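Local coordinates for metallo-beta-lactamase family protein (Staphylococcus aureus, PDB 3R2U) that is probably an iron-dependent hydrolase or oxygenase of the metallo-beta-lactamase superfamily, with a metal-binding domain joined to rhodanese-like sequence, at residues Lys274-Gln278 / Phe279-Leu283; His353-Gln356 / Leu357-Tyr360. All blocks are in the same frame, centred on the assembly; numbering follows the deposited sequence.

Contact 1: Lys274-Gln278 / Phe279-Leu283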
# COMPACT_ATOMS: atom_id res chain seq x y z
N LYS A 274 -18.64 -25.84 -9.35
CA LYS A 274 -19.70 -26.59 -8.71
C LYS A 274 -19.13 -27.84 -8.01
O LYS A 274 -19.56 -28.22 -6.92
CB LYS A 274 -20.71 -27.01 -9.77
CG LYS A 274 -22.11 -27.23 -9.26
CD LYS A 274 -22.92 -25.93 -9.36
CE LYS A 274 -24.40 -26.17 -9.08
NZ LYS A 274 -24.76 -26.15 -7.65
N LYS A 275 -18.18 -28.49 -8.68
CA LYS A 275 -17.53 -29.70 -8.13
C LYS A 275 -16.63 -29.33 -6.97
O LYS A 275 -16.64 -29.99 -5.94
CB LYS A 275 -16.69 -30.36 -9.22
CG LYS A 275 -17.48 -30.74 -10.47
CD LYS A 275 -16.57 -30.63 -11.71
CE LYS A 275 -15.92 -31.91 -12.16
NZ LYS A 275 -16.86 -32.62 -13.08
N ILE A 276 -15.82 -28.28 -7.12
CA ILE A 276 -14.97 -27.80 -6.03
C ILE A 276 -15.79 -27.45 -4.79
O ILE A 276 -15.40 -27.73 -3.66
CB ILE A 276 -14.15 -26.57 -6.48
CG1 ILE A 276 -13.04 -27.04 -7.42
CG2 ILE A 276 -13.58 -25.81 -5.30
CD1 ILE A 276 -12.24 -25.91 -8.04
N ASN A 277 -16.94 -26.82 -5.02
CA ASN A 277 -17.82 -26.45 -3.93
C ASN A 277 -18.57 -27.61 -3.32
O ASN A 277 -18.83 -27.63 -2.11
CB ASN A 277 -18.75 -25.33 -4.38
CG ASN A 277 -17.99 -24.03 -4.55
OD1 ASN A 277 -17.01 -23.81 -3.83
ND2 ASN A 277 -18.38 -23.20 -5.52
N GLN A 278 -18.93 -28.59 -4.14
CA GLN A 278 -19.62 -29.74 -3.63
C GLN A 278 -18.66 -30.66 -2.85
O GLN A 278 -19.06 -31.20 -1.84
CB GLN A 278 -20.29 -30.54 -4.77
CG GLN A 278 -21.04 -31.75 -4.24
CD GLN A 278 -21.70 -32.60 -5.30
OE1 GLN A 278 -21.40 -32.48 -6.48
NE2 GLN A 278 -22.59 -33.47 -4.87
N PHE A 279 -17.42 -30.82 -3.34
CA PHE A 279 -16.43 -31.74 -2.73
C PHE A 279 -15.31 -31.13 -1.87
O PHE A 279 -14.64 -31.85 -1.12
CB PHE A 279 -15.81 -32.60 -3.83
CG PHE A 279 -16.76 -33.56 -4.41
CD1 PHE A 279 -16.98 -34.76 -3.79
CD2 PHE A 279 -17.51 -33.24 -5.54
CE1 PHE A 279 -17.92 -35.68 -4.30
CE2 PHE A 279 -18.44 -34.14 -6.06
CZ PHE A 279 -18.64 -35.36 -5.44
N GLY A 280 -15.15 -29.81 -1.98
CA GLY A 280 -14.13 -29.07 -1.26
C GLY A 280 -12.80 -29.09 -1.97
O GLY A 280 -12.57 -29.90 -2.85
N MET A 281 -11.94 -28.15 -1.61
CA MET A 281 -10.58 -28.13 -2.12
C MET A 281 -9.65 -27.76 -0.97
O MET A 281 -10.11 -27.52 0.14
CB MET A 281 -10.43 -27.14 -3.26
CG MET A 281 -10.59 -25.64 -2.85
SD MET A 281 -10.28 -24.53 -4.23
CE MET A 281 -8.58 -24.97 -4.61
N ASN A 282 -8.35 -27.69 -1.24
CA ASN A 282 -7.37 -27.35 -0.22
C ASN A 282 -7.66 -25.99 0.43
O ASN A 282 -8.26 -25.11 -0.19
CB ASN A 282 -5.97 -27.29 -0.85
CG ASN A 282 -5.45 -28.66 -1.25
OD1 ASN A 282 -5.97 -29.67 -0.84
ND2 ASN A 282 -4.41 -28.67 -2.07
N LEU A 283 -7.22 -25.84 1.67
CA LEU A 283 -7.38 -24.58 2.35
C LEU A 283 -6.72 -23.49 1.53
O LEU A 283 -5.71 -23.70 0.88
CB LEU A 283 -6.75 -24.61 3.74
CG LEU A 283 -7.45 -25.46 4.81
CD1 LEU A 283 -6.53 -25.63 6.04
CD2 LEU A 283 -8.81 -24.83 5.22
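Ile276 and Met281 close the packed side of this helix end. The methyl CG2 of Ile276 lies 3.7 Å from Met281 SD, and the two side chains meet at a slant. Met281 CG sits between its own backbone N and carbonyl carbon, which swings the sulfur back beside the last helical turn; an unbranched, apolar methionine can fold in this way onto the isoleucine methyl. Also on the inner side, buried Asn277 bonds to His82 O, Phe85 O and Ser87 N, its side chain about 8 Å from the bound iron ion. Beside the Ile276-Met281 pair the backbone finishes the helix. Phe279 N donates to Lys275 O at 2.8 Å, a fairly straight bond (157° at the hydrogen), whereas Gly280 N reaches Ile276 O at 2.7 Å in a bent, weak one. Gly280 leaves helical geometry with a positive phi, which glycine tolerates more readily than other residues.

The other side is looser and largely solvent-exposed. The Phe279 ring keeps Lys275 O at its edge, in plane, with CD2 3.4 Å from that oxygen. Gln278, extended with CG anti to its backbone N (chi1 -179°), runs alongside the ring: its CG lies over one face, OE1 comes within 3.4 Å of Phe279 CE2, and the amide plane is turned 43° from the ring. Its NE2 is held by Gly111 O, while Lys275 carries its ammonium group away to a salt bridge with Glu183. The arrangement is a helix C-terminus ended by a glycine of positive phi, where helix 269-279 of this metallo-beta-lactamase-superfamily protein passes into a loop.

Contact 2: His353-Gln356 / Leu357-Tyr360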
# COMPACT_ATOMS: atom_id res chain seq x y z
N HIS A 353 -3.98 -13.96 -7.03
CA HIS A 353 -4.96 -13.92 -5.93
C HIS A 353 -6.40 -14.04 -6.46
O HIS A 353 -7.20 -14.82 -5.94
CB HIS A 353 -4.77 -12.65 -5.10
CG HIS A 353 -5.83 -12.45 -4.08
ND1 HIS A 353 -5.83 -13.12 -2.88
CD2 HIS A 353 -6.97 -11.72 -4.11
CE1 HIS A 353 -6.90 -12.78 -2.19
NE2 HIS A 353 -7.61 -11.93 -2.92
N THR A 354 -6.73 -13.28 -7.51
CA THR A 354 -8.07 -13.36 -8.11
C THR A 354 -8.38 -14.78 -8.58
O THR A 354 -9.47 -15.29 -8.35
CB THR A 354 -8.25 -12.30 -9.21
OG1 THR A 354 -8.06 -11.01 -8.65
CG2 THR A 354 -9.67 -12.35 -9.82
N LEU A 355 -7.41 -15.46 -9.18
CA LEU A 355 -7.61 -16.84 -9.61
C LEU A 355 -7.88 -17.79 -8.45
O LEU A 355 -8.65 -18.75 -8.58
CB LEU A 355 -6.46 -17.33 -10.48
CG LEU A 355 -6.44 -16.66 -11.86
CD1 LEU A 355 -5.17 -17.03 -12.64
CD2 LEU A 355 -7.69 -17.02 -12.67
N GLN A 356 -7.26 -17.52 -7.30
CA GLN A 356 -7.53 -18.34 -6.13
C GLN A 356 -8.99 -18.15 -5.69
O GLN A 356 -9.59 -19.03 -5.07
CB GLN A 356 -6.60 -18.02 -4.97
CG GLN A 356 -5.12 -18.25 -5.28
CD GLN A 356 -4.28 -18.22 -4.02
OE1 GLN A 356 -3.71 -17.20 -3.68
NE2 GLN A 356 -4.26 -19.32 -3.31
N LEU A 357 -9.58 -17.01 -6.02
CA LEU A 357 -10.97 -16.78 -5.68
C LEU A 357 -11.91 -17.65 -6.52
O LEU A 357 -13.08 -17.82 -6.17
CB LEU A 357 -11.33 -15.30 -5.72
CG LEU A 357 -10.49 -14.44 -4.76
CD1 LEU A 357 -11.05 -13.03 -4.71
CD2 LEU A 357 -10.41 -15.04 -3.34
N ILE A 358 -11.42 -18.20 -7.63
CA ILE A 358 -12.21 -19.19 -8.39
C ILE A 358 -11.58 -20.58 -8.23
O ILE A 358 -11.75 -21.46 -9.07
CB ILE A 358 -12.47 -18.80 -9.88
CG1 ILE A 358 -11.18 -18.61 -10.66
CG2 ILE A 358 -13.30 -17.54 -9.96
CD1 ILE A 358 -11.42 -18.59 -12.18
N GLY A 359 -10.87 -20.77 -7.13
CA GLY A 359 -10.33 -22.08 -6.79
C GLY A 359 -9.17 -22.63 -7.58
O GLY A 359 -9.00 -23.87 -7.69
N TYR A 360 -8.35 -21.74 -8.14
CA TYR A 360 -7.18 -22.15 -8.93
C TYR A 360 -5.93 -21.68 -8.19
O TYR A 360 -5.71 -20.47 -8.04
CB TYR A 360 -7.23 -21.58 -10.36
CG TYR A 360 -6.06 -22.05 -11.18
CD1 TYR A 360 -6.08 -23.31 -11.80
CD2 TYR A 360 -4.93 -21.27 -11.31
CE1 TYR A 360 -4.99 -23.75 -12.54
CE2 TYR A 360 -3.84 -21.70 -12.04
CZ TYR A 360 -3.87 -22.94 -12.64
OH TYR A 360 -2.78 -23.36 -13.37
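A Schellman motif ends helix 345-356 here, with Gly359 as its C-prime residue and a type I beta turn from Gln356 to Gly359 inside it. Its two defining bonds run from Tyr360 N to Leu355 O at 3.0 Å and from Gly359 N to Gln356 O, also at 3.0 Å. Glycine suits the C-prime place because phi there is 72°, and a positive phi is one that glycine tolerates more readily than other residues. Leu355 O is gripped twice: Ile358 N donates to it as well, and the two N-H groups arrive from opposite faces of the carbonyl plane. The preceding turn is tightening too, since Leu357 N is shared between His353 O and Thr354 O.

Apolar side chains pad this polar core. Leu355 and Ile358 lie side by side, and their methyls CD2 and CD1 meet at 4.1 Å. Ile358 holds CG1 between its backbone N and carbonyl carbon (chi1 59°), which lays CG1 3.3 Å from Leu355 O. Branched aliphatics fit this buried place, where the Ile358 side chain also packs on helix 325-329 and helix 269-279. Tyr360 is anchored at its far end by its hydroxyl on Gln337 O, and Thr354, although buried, has its hydroxyl paired with Tyr321 and with Lys350 O. The NE2 of Gln356 bonds to Gln285 O and Asp361 OD1, while its backbone O also receives Arg57, which ties the helix end to the loop after strand 49-53. On the more open flank, Leu357 crosses the partly exposed His353, where CD1 stands 4.0 Å from the imidazole NE2.

Both contacts are helix C-termini at which a glycine of positive phi turns the chain away, yet their settings differ. Contact 1 ends helix 269-279 at the surface and has two helical backbone bonds, one of them weak; contact 2 ends helix 345-356 in a buried place with a full Schellman pattern. Apolar side-chain packing in contact 1 is a single isoleucine-methionine pair, whereas contact 2 is lined by leucine and isoleucine. The two join where Met281 CE lies 3.3 Å from Gly359 O. Arg57, already bound to the helix end of contact 2, also bonds to Asn282 O and probably helps hold the metal-binding part and the parallel-sheet part together.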